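Local atomic coordinates of xylosidase (Xanthomonas axonopodis pv. citri, PDB entry 6XN2), a protein that probably hydrolyses xylose-containing chains as a family 43 glycoside hydrolase, and binds xylopyranose in its pocket. Residues L131-A135 and S168-V173; A214-A220 and P232-V236. All coordinates share one frame; numbering follows the deposited sequence.

In the fold
Interactions 1 and 2 come in series along the chain, the first closing before the second opens. Their centres lie about 14 Å apart and their nearest atoms about 7 Å apart, so they do not touch. Both reach the same mixed sheet. Interaction 1 sets the loop leading into strand 172-175, and the start of that edge strand, against strand 128-136 of the preceding antiparallel sheet. Interaction 2 pairs the neighbouring strands 218-221 and 234-239; strand 181-185 separates them from 172-175. The sheets are consistent with blades of the five-bladed beta-propeller of family 43. On that reading, interaction 1 probably joins two blades beside the sugar, and interaction 2 lies within one, farther out.

Interaction 1 of 2, residues L131-A135 and S168-V173; sequences LYFPA and SIDPAV. With XYP (beta-D-xylopyranose), chain E.
Residues 131-135 and 168-173 run nearly antiparallel, with end-to-end directions 164° apart, and their closest CA atoms are those of P134 and I169, 5.0 Å from each other. Side chains rather than paired backbones join them. At one end the methyl CG2 of V173 sits over a face of the Y132 ring, 3.6 Å from its centroid and 14° off the ring normal. This is a CH-pi contact. CG of Y132 lies anti to its carbonyl carbon (chi1 -60°), and the ring presents its face to the methyl. OH of that ring is hydrogen-bonded to O of M226.

In the middle two proline rings meet at about a right angle. CD of P134 lies 3.6 Å from CD of P171. CG of P171 also approaches the main chain of Y132, 3.8 Å from its O. P134 then reaches on with CB to I169, where its CB and the CB of I169 are 3.9 Å apart. L183 and I144 touch P171 from the neighbouring strands.

D170 follows I169 and turns its carboxylate to the xylose. OD1 accepts a hydrogen bond from O3 of the sugar at 2.8 Å, and OD2 accepts one from O2 at 2.9 Å. The two oxygens therefore grip adjacent hydroxyls. CD1 of I169 lies 3.9 Å from sugar O2 and adds an apolar wall. D50, E257 and A119 bind the same sugar.

The backbone N of D170 is buried here without a partner in the model. The contact is an apolar seam between strand 128-136 and the loop that enters strand 172-175. Its chemistry implies that proline and aliphatic packing probably helps to place the loop from which D170 holds the sugar.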
ATOM      1  N   LEU A 131     -11.801   0.056  -8.160  1.00 26.42           N
ATOM      2  CA  LEU A 131     -11.251  -0.436  -6.919  1.00 27.05           C
ATOM      3  C   LEU A 131     -10.372  -1.629  -7.201  1.00 27.41           C
ATOM      4  O   LEU A 131     -10.839  -2.609  -7.623  1.00 28.65           O
ATOM      5  CB  LEU A 131     -12.348  -0.790  -5.923  1.00 27.65           C
ATOM      6  CG  LEU A 131     -11.951  -1.236  -4.520  1.00 25.94           C
ATOM      7  CD1 LEU A 131     -11.147  -0.185  -3.831  1.00 28.93           C
ATOM      8  CD2 LEU A 131     -13.147  -1.544  -3.678  1.00 31.05           C
ATOM      9  N   TYR A 132      -9.078  -1.482  -7.012  1.00 26.18           N
ATOM     10  CA  TYR A 132      -8.123  -2.563  -7.232  1.00 22.75           C
ATOM     11  C   TYR A 132      -7.848  -3.280  -5.922  1.00 26.62           C
ATOM     12  O   TYR A 132      -7.595  -2.634  -4.913  1.00 25.90           O
ATOM     13  CB  TYR A 132      -6.816  -2.022  -7.821  1.00 23.15           C
ATOM     14  CG  TYR A 132      -7.019  -1.334  -9.135  1.00 25.82           C
ATOM     15  CD1 TYR A 132      -7.453  -0.015  -9.189  1.00 29.44           C
ATOM     16  CD2 TYR A 132      -6.797  -2.009 -10.331  1.00 24.07           C
ATOM     17  CE1 TYR A 132      -7.659   0.616 -10.401  1.00 26.62           C
ATOM     18  CE2 TYR A 132      -6.999  -1.389 -11.548  1.00 24.10           C
ATOM     19  CZ  TYR A 132      -7.428  -0.078 -11.577  1.00 26.93           C
ATOM     20  OH  TYR A 132      -7.628   0.542 -12.783  1.00 28.98           O
ATOM     21  N   PHE A 133      -7.896  -4.608  -5.932  1.00 28.81           N
ATOM     22  CA  PHE A 133      -7.730  -5.362  -4.692  1.00 24.90           C
ATOM     23  C   PHE A 133      -7.059  -6.713  -4.906  1.00 28.26           C
ATOM     24  O   PHE A 133      -7.300  -7.382  -5.914  1.00 26.05           O
ATOM     25  CB  PHE A 133      -9.093  -5.567  -4.015  1.00 25.50           C
ATOM     26  CG  PHE A 133     -10.046  -6.411  -4.819  1.00 28.67           C
ATOM     27  CD1 PHE A 133     -10.783  -5.852  -5.848  1.00 29.15           C
ATOM     28  CD2 PHE A 133     -10.205  -7.760  -4.542  1.00 27.05           C
ATOM     29  CE1 PHE A 133     -11.657  -6.621  -6.597  1.00 27.78           C
ATOM     30  CE2 PHE A 133     -11.078  -8.538  -5.298  1.00 25.24           C
ATOM     31  CZ  PHE A 133     -11.806  -7.966  -6.312  1.00 27.17           C
ATOM     32  N   PRO A 134      -6.211  -7.121  -3.952  1.00 26.49           N
ATOM     33  CA  PRO A 134      -5.640  -8.464  -3.970  1.00 25.20           C
ATOM     34  C   PRO A 134      -6.534  -9.437  -3.202  1.00 25.13           C
ATOM     35  O   PRO A 134      -7.039  -9.122  -2.115  1.00 27.70           O
ATOM     36  CB  PRO A 134      -4.296  -8.272  -3.272  1.00 29.01           C
ATOM     37  CG  PRO A 134      -4.585  -7.196  -2.243  1.00 27.68           C
ATOM     38  CD  PRO A 134      -5.702  -6.327  -2.817  1.00 25.97           C
ATOM     39  N   ALA A 135      -6.749 -10.612  -3.774  1.00 27.68           N
ATOM     40  CA  ALA A 135      -7.474 -11.654  -3.065  1.00 27.63           C
ATOM     41  C   ALA A 135      -6.911 -13.001  -3.465  1.00 28.40           C
ATOM     42  O   ALA A 135      -6.185 -13.112  -4.453  1.00 31.49           O
ATOM     43  CB  ALA A 135      -8.972 -11.574  -3.354  1.00 27.50           C
ATOM     44  N   SER A 168       0.507 -11.992  -6.776  1.00 24.76           N
ATOM     45  CA  SER A 168       0.954 -11.395  -5.528  1.00 24.02           C
ATOM     46  C   SER A 168      -0.095 -10.370  -5.049  1.00 27.83           C
ATOM     47  O   SER A 168      -1.285 -10.479  -5.383  1.00 24.61           O
ATOM     48  CB  SER A 168       2.340 -10.751  -5.703  1.00 22.85           C
ATOM     49  OG  SER A 168       2.950 -10.474  -4.450  1.00 25.62           O
ATOM     50  N   ILE A 169       0.320  -9.410  -4.248  1.00 26.31           N
ATOM     51  CA  ILE A 169      -0.609  -8.498  -3.606  1.00 26.16           C
ATOM     52  C   ILE A 169      -0.305  -7.017  -3.660  1.00 26.33           C
ATOM     53  O   ILE A 169       0.475  -6.593  -4.449  1.00 25.68           O
ATOM     54  CB  ILE A 169      -0.634  -8.843  -2.102  1.00 28.04           C
ATOM     55  CG1 ILE A 169       0.763  -8.824  -1.530  1.00 27.99           C
ATOM     56  CG2 ILE A 169      -1.131 -10.218  -1.837  1.00 28.58           C
ATOM     57  CD1 ILE A 169       0.817  -8.980  -0.035  1.00 27.08           C
ATOM     58  N   ASP A 170      -1.052  -6.246  -2.864  1.00 26.01           N
ATOM     59  CA  ASP A 170      -0.753  -4.837  -2.604  1.00 27.58           C
ATOM     60  C   ASP A 170      -0.703  -3.924  -3.832  1.00 24.32           C
ATOM     61  O   ASP A 170       0.311  -3.258  -4.074  1.00 24.22           O
ATOM     62  CB  ASP A 170       0.570  -4.745  -1.840  1.00 27.14           C
ATOM     63  CG  ASP A 170       0.455  -5.290  -0.435  1.00 32.44           C
ATOM     64  OD1 ASP A 170      -0.652  -5.772  -0.085  1.00 27.25           O
ATOM     65  OD2 ASP A 170       1.453  -5.232   0.321  1.00 26.83           O
ATOM     66  N   PRO A 171      -1.783  -3.839  -4.570  1.00 24.20           N
ATOM     67  CA  PRO A 171      -1.726  -2.951  -5.720  1.00 28.36           C
ATOM     68  C   PRO A 171      -1.705  -1.492  -5.366  1.00 24.75           C
ATOM     69  O   PRO A 171      -2.244  -1.100  -4.382  1.00 23.92           O
ATOM     70  CB  PRO A 171      -3.043  -3.218  -6.411  1.00 24.30           C
ATOM     71  CG  PRO A 171      -3.944  -3.617  -5.331  1.00 25.01           C
ATOM     72  CD  PRO A 171      -3.107  -4.404  -4.390  1.00 25.23           C
ATOM     73  N   ALA A 172      -1.010  -0.723  -6.170  1.00 24.28           N
ATOM     74  CA  ALA A 172      -1.058   0.733  -6.067  1.00 25.71           C
ATOM     75  C   ALA A 172      -1.158   1.301  -7.472  1.00 26.21           C
ATOM     76  O   ALA A 172      -0.331   0.986  -8.329  1.00 24.48           O
ATOM     77  CB  ALA A 172       0.172   1.279  -5.350  1.00 25.14           C
ATOM     78  N   VAL A 173      -2.169   2.126  -7.716  1.00 24.32           N
ATOM     79  CA  VAL A 173      -2.353   2.679  -9.054  1.00 25.27           C
ATOM     80  C   VAL A 173      -2.035   4.169  -9.080  1.00 27.99           C
ATOM     81  O   VAL A 173      -2.715   4.978  -8.441  1.00 28.86           O
ATOM     82  CB  VAL A 173      -3.772   2.458  -9.575  1.00 25.78           C
ATOM     83  CG1 VAL A 173      -3.946   3.144 -10.915  1.00 23.36           C
ATOM     84  CG2 VAL A 173      -4.047   0.973  -9.697  1.00 26.36           C
TER
HETATM   85  O1  XYP E 402       1.125  -8.666   4.723  1.00 38.05           O
HETATM   86  C1  XYP E 402       0.146  -7.667   4.895  1.00 41.49           C
HETATM   87  C2  XYP E 402      -0.318  -7.217   3.526  1.00 41.04           C
HETATM   88  C3  XYP E 402      -1.616  -6.474   3.573  1.00 36.80           C
HETATM   89  C4  XYP E 402      -2.625  -7.229   4.411  1.00 39.65           C
HETATM   90  C5  XYP E 402      -2.046  -7.486   5.771  1.00 38.44           C
HETATM   91  O2  XYP E 402       0.618  -6.364   2.882  1.00 38.59           O
HETATM   92  O3  XYP E 402      -1.989  -6.446   2.227  1.00 35.56           O
HETATM   93  O4  XYP E 402      -3.774  -6.461   4.579  1.00 38.52           O
HETATM   94  O5  XYP E 402      -0.874  -8.243   5.669  1.00 41.42           O

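Interaction 2 of 2, residues A214-A220 and P232-V236; sequences ALGPRVA and PSREV
R218 bends at chi2 (-60°) and chi3 (-64°), which folds its guanidinium back over residues 233-235, while E235 extends toward G216 with CG anti to its backbone N. R218 grips S233 side-on with two nitrogens. NE donates to OG of S233 at 3.0 Å, almost straight and in the guanidinium plane. NH2 donates to O of S233 at 3.1 Å, a more bent bond that meets the carbonyl from above its plane. One guanidinium face lies against the peptide between R234 and E235. OD1 of N199 is hydrogen-bonded to OG of S233 and weakly to NH2 of R218.

OE2 of E235 accepts a hydrogen bond from N of G216 at 3.0 Å, on the anti side and tilted out of the carboxylate plane. A water bridges that same oxygen, O of G216 and NH1 of R218. The arginine and glutamate are thus linked through water rather than by a direct salt bridge.

The backbones pair as antiparallel strands. V219 and R234 form a hydrogen-bonded pair, bonded in both directions; R218 and E235 are the non-hydrogen-bonded pair. V236 N continues the pairing to O of P217 at 2.8 Å.

CG1 of V219 meets CG2 of V236 at 3.4 Å, tighter than usual for two carbons. CG of P217 packs on CB of V236 at 3.7 Å. R234 makes a cation-pi contact with Y289.

In this beta pairing R218 and E235 share one face; V219 and R234 point to the other. The chemistry implies that the buried guanidinium is fixed in rotation largely by S233, and its charge is probably eased by the nearby E235.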
ATOM      1  N   ALA A 214      17.715  -8.298  -4.492  1.00 25.82           N
ATOM      2  CA  ALA A 214      16.422  -8.516  -3.917  1.00 26.96           C
ATOM      3  C   ALA A 214      15.346  -8.303  -4.959  1.00 27.70           C
ATOM      4  O   ALA A 214      15.484  -7.539  -5.864  1.00 27.21           O
ATOM      5  CB  ALA A 214      16.188  -7.581  -2.763  1.00 27.39           C
ATOM      6  N   LEU A 215      14.233  -8.949  -4.761  1.00 24.93           N
ATOM      7  CA  LEU A 215      13.106  -8.748  -5.657  1.00 29.17           C
ATOM      8  C   LEU A 215      12.548  -7.349  -5.451  1.00 31.17           C
ATOM      9  O   LEU A 215      12.593  -6.812  -4.339  1.00 26.94           O
ATOM     10  CB  LEU A 215      12.023  -9.800  -5.406  1.00 29.64           C
ATOM     11  CG  LEU A 215      12.446 -11.247  -5.645  1.00 27.50           C
ATOM     12  CD1 LEU A 215      11.367 -12.186  -5.190  1.00 32.29           C
ATOM     13  CD2 LEU A 215      12.758 -11.462  -7.114  1.00 32.65           C
ATOM     14  N   GLY A 216      12.042  -6.761  -6.534  1.00 29.32           N
ATOM     15  CA  GLY A 216      11.390  -5.470  -6.480  1.00 30.25           C
ATOM     16  C   GLY A 216       9.915  -5.611  -6.794  1.00 27.79           C
ATOM     17  O   GLY A 216       9.460  -6.677  -7.212  1.00 25.54           O
ATOM     18  N   PRO A 217       9.151  -4.530  -6.598  1.00 28.48           N
ATOM     19  CA  PRO A 217       7.736  -4.578  -6.977  1.00 27.10           C
ATOM     20  C   PRO A 217       7.588  -4.686  -8.494  1.00 26.26           C
ATOM     21  O   PRO A 217       8.564  -4.503  -9.219  1.00 26.84           O
ATOM     22  CB  PRO A 217       7.184  -3.250  -6.449  1.00 26.89           C
ATOM     23  CG  PRO A 217       8.376  -2.326  -6.452  1.00 28.03           C
ATOM     24  CD  PRO A 217       9.566  -3.197  -6.120  1.00 27.78           C
ATOM     25  N   ARG A 218       6.393  -4.920  -8.967  1.00 24.16           N
ATOM     26  CA  ARG A 218       6.140  -4.972 -10.374  1.00 24.19           C
ATOM     27  C   ARG A 218       5.437  -3.697 -10.827  1.00 26.85           C
ATOM     28  O   ARG A 218       4.776  -3.077 -10.046  1.00 26.60           O
ATOM     29  CB  ARG A 218       5.275  -6.151 -10.664  1.00 25.23           C
ATOM     30  CG  ARG A 218       5.799  -7.436 -10.100  1.00 25.99           C
ATOM     31  CD  ARG A 218       7.163  -7.773 -10.642  1.00 26.19           C
ATOM     32  NE  ARG A 218       7.147  -8.008 -12.068  1.00 25.76           N
ATOM     33  CZ  ARG A 218       8.141  -8.545 -12.736  1.00 30.84           C
ATOM     34  NH1 ARG A 218       9.222  -8.892 -12.110  1.00 27.32           N
ATOM     35  NH2 ARG A 218       8.057  -8.737 -14.016  1.00 28.11           N
ATOM     36  N   VAL A 219       5.607  -3.313 -12.072  1.00 21.93           N
ATOM     37  CA  VAL A 219       4.945  -2.147 -12.584  1.00 23.92           C
ATOM     38  C   VAL A 219       4.426  -2.417 -13.983  1.00 25.67           C
ATOM     39  O   VAL A 219       5.063  -3.046 -14.742  1.00 28.55           O
ATOM     40  CB  VAL A 219       5.836  -0.913 -12.577  1.00 25.51           C
ATOM     41  CG1 VAL A 219       7.064  -1.114 -13.407  1.00 25.27           C
ATOM     42  CG2 VAL A 219       5.092   0.334 -12.999  1.00 27.92           C
ATOM     43  N   ALA A 220       3.226  -1.971 -14.273  1.00 26.77           N
ATOM     44  CA  ALA A 220       2.663  -2.123 -15.584  1.00 29.23           C
ATOM     45  C   ALA A 220       1.707  -1.002 -15.882  1.00 26.76           C
ATOM     46  O   ALA A 220       0.855  -0.710 -15.120  1.00 23.99           O
ATOM     47  CB  ALA A 220       1.954  -3.427 -15.700  1.00 25.56           C
ATOM     48  N   PRO A 232       2.762  -6.474 -20.213  1.00 31.93           N
ATOM     49  CA  PRO A 232       3.229  -7.330 -19.113  1.00 29.52           C
ATOM     50  C   PRO A 232       3.990  -6.496 -18.081  1.00 30.23           C
ATOM     51  O   PRO A 232       4.654  -5.523 -18.457  1.00 27.83           O
ATOM     52  CB  PRO A 232       4.156  -8.340 -19.804  1.00 31.18           C
ATOM     53  CG  PRO A 232       3.800  -8.281 -21.251  1.00 32.84           C
ATOM     54  CD  PRO A 232       3.327  -6.883 -21.510  1.00 35.36           C
ATOM     55  N   SER A 233       3.898  -6.832 -16.818  1.00 27.50           N
ATOM     56  CA  SER A 233       4.565  -6.055 -15.815  1.00 27.17           C
ATOM     57  C   SER A 233       6.062  -6.226 -15.878  1.00 29.06           C
ATOM     58  O   SER A 233       6.546  -7.222 -16.299  1.00 26.21           O
ATOM     59  CB  SER A 233       4.063  -6.413 -14.424  1.00 24.09           C
ATOM     60  OG  SER A 233       4.797  -7.446 -13.882  1.00 26.11           O
ATOM     61  N   ARG A 234       6.775  -5.236 -15.412  1.00 26.87           N
ATOM     62  CA  ARG A 234       8.211  -5.286 -15.380  1.00 28.63           C
ATOM     63  C   ARG A 234       8.671  -5.182 -13.960  1.00 26.25           C
ATOM     64  O   ARG A 234       7.966  -4.714 -13.126  1.00 26.72           O
ATOM     65  CB  ARG A 234       8.790  -4.137 -16.156  1.00 27.50           C
ATOM     66  CG  ARG A 234       8.161  -3.842 -17.481  1.00 35.39           C
ATOM     67  CD  ARG A 234       8.917  -2.752 -18.189  1.00 40.49           C
ATOM     68  NE  ARG A 234       8.142  -2.101 -19.229  1.00 48.33           N
ATOM     69  CZ  ARG A 234       8.431  -0.926 -19.762  1.00 47.46           C
ATOM     70  NH1 ARG A 234       9.481  -0.251 -19.368  1.00 49.09           N
ATOM     71  NH2 ARG A 234       7.667  -0.422 -20.696  1.00 50.39           N
ATOM     72  N   GLU A 235       9.883  -5.603 -13.692  1.00 25.96           N
ATOM     73  CA  GLU A 235      10.367  -5.469 -12.343  1.00 28.09           C
ATOM     74  C   GLU A 235      10.828  -4.067 -12.130  1.00 29.93           C
ATOM     75  O   GLU A 235      11.382  -3.483 -13.003  1.00 30.11           O
ATOM     76  CB  GLU A 235      11.523  -6.404 -12.050  1.00 32.15           C
ATOM     77  CG  GLU A 235      11.876  -6.440 -10.574  1.00 28.60           C
ATOM     78  CD  GLU A 235      12.861  -7.486 -10.204  1.00 36.27           C
ATOM     79  OE1 GLU A 235      13.728  -7.778 -11.017  1.00 49.12           O
ATOM     80  OE2 GLU A 235      12.779  -7.999  -9.109  1.00 34.17           O
ATOM     81  N   VAL A 236      10.521  -3.520 -10.969  1.00 27.82           N
ATOM     82  CA  VAL A 236      11.004  -2.206 -10.567  1.00 26.50           C
ATOM     83  C   VAL A 236      12.290  -2.386  -9.775  1.00 26.52           C
ATOM     84  O   VAL A 236      12.301  -3.092  -8.766  1.00 29.10           O
ATOM     85  CB  VAL A 236       9.990  -1.452  -9.691  1.00 28.38           C
ATOM     86  CG1 VAL A 236      10.565  -0.105  -9.283  1.00 28.54           C
ATOM     87  CG2 VAL A 236       8.655  -1.288 -10.416  1.00 27.97           C
TER
HETATM   88  O   HOH W   1      15.651  -8.131  -8.719  1.00 34.30           O
HETATM   89  O   HOH W   2      10.012  -8.855  -9.078  1.00 32.14           O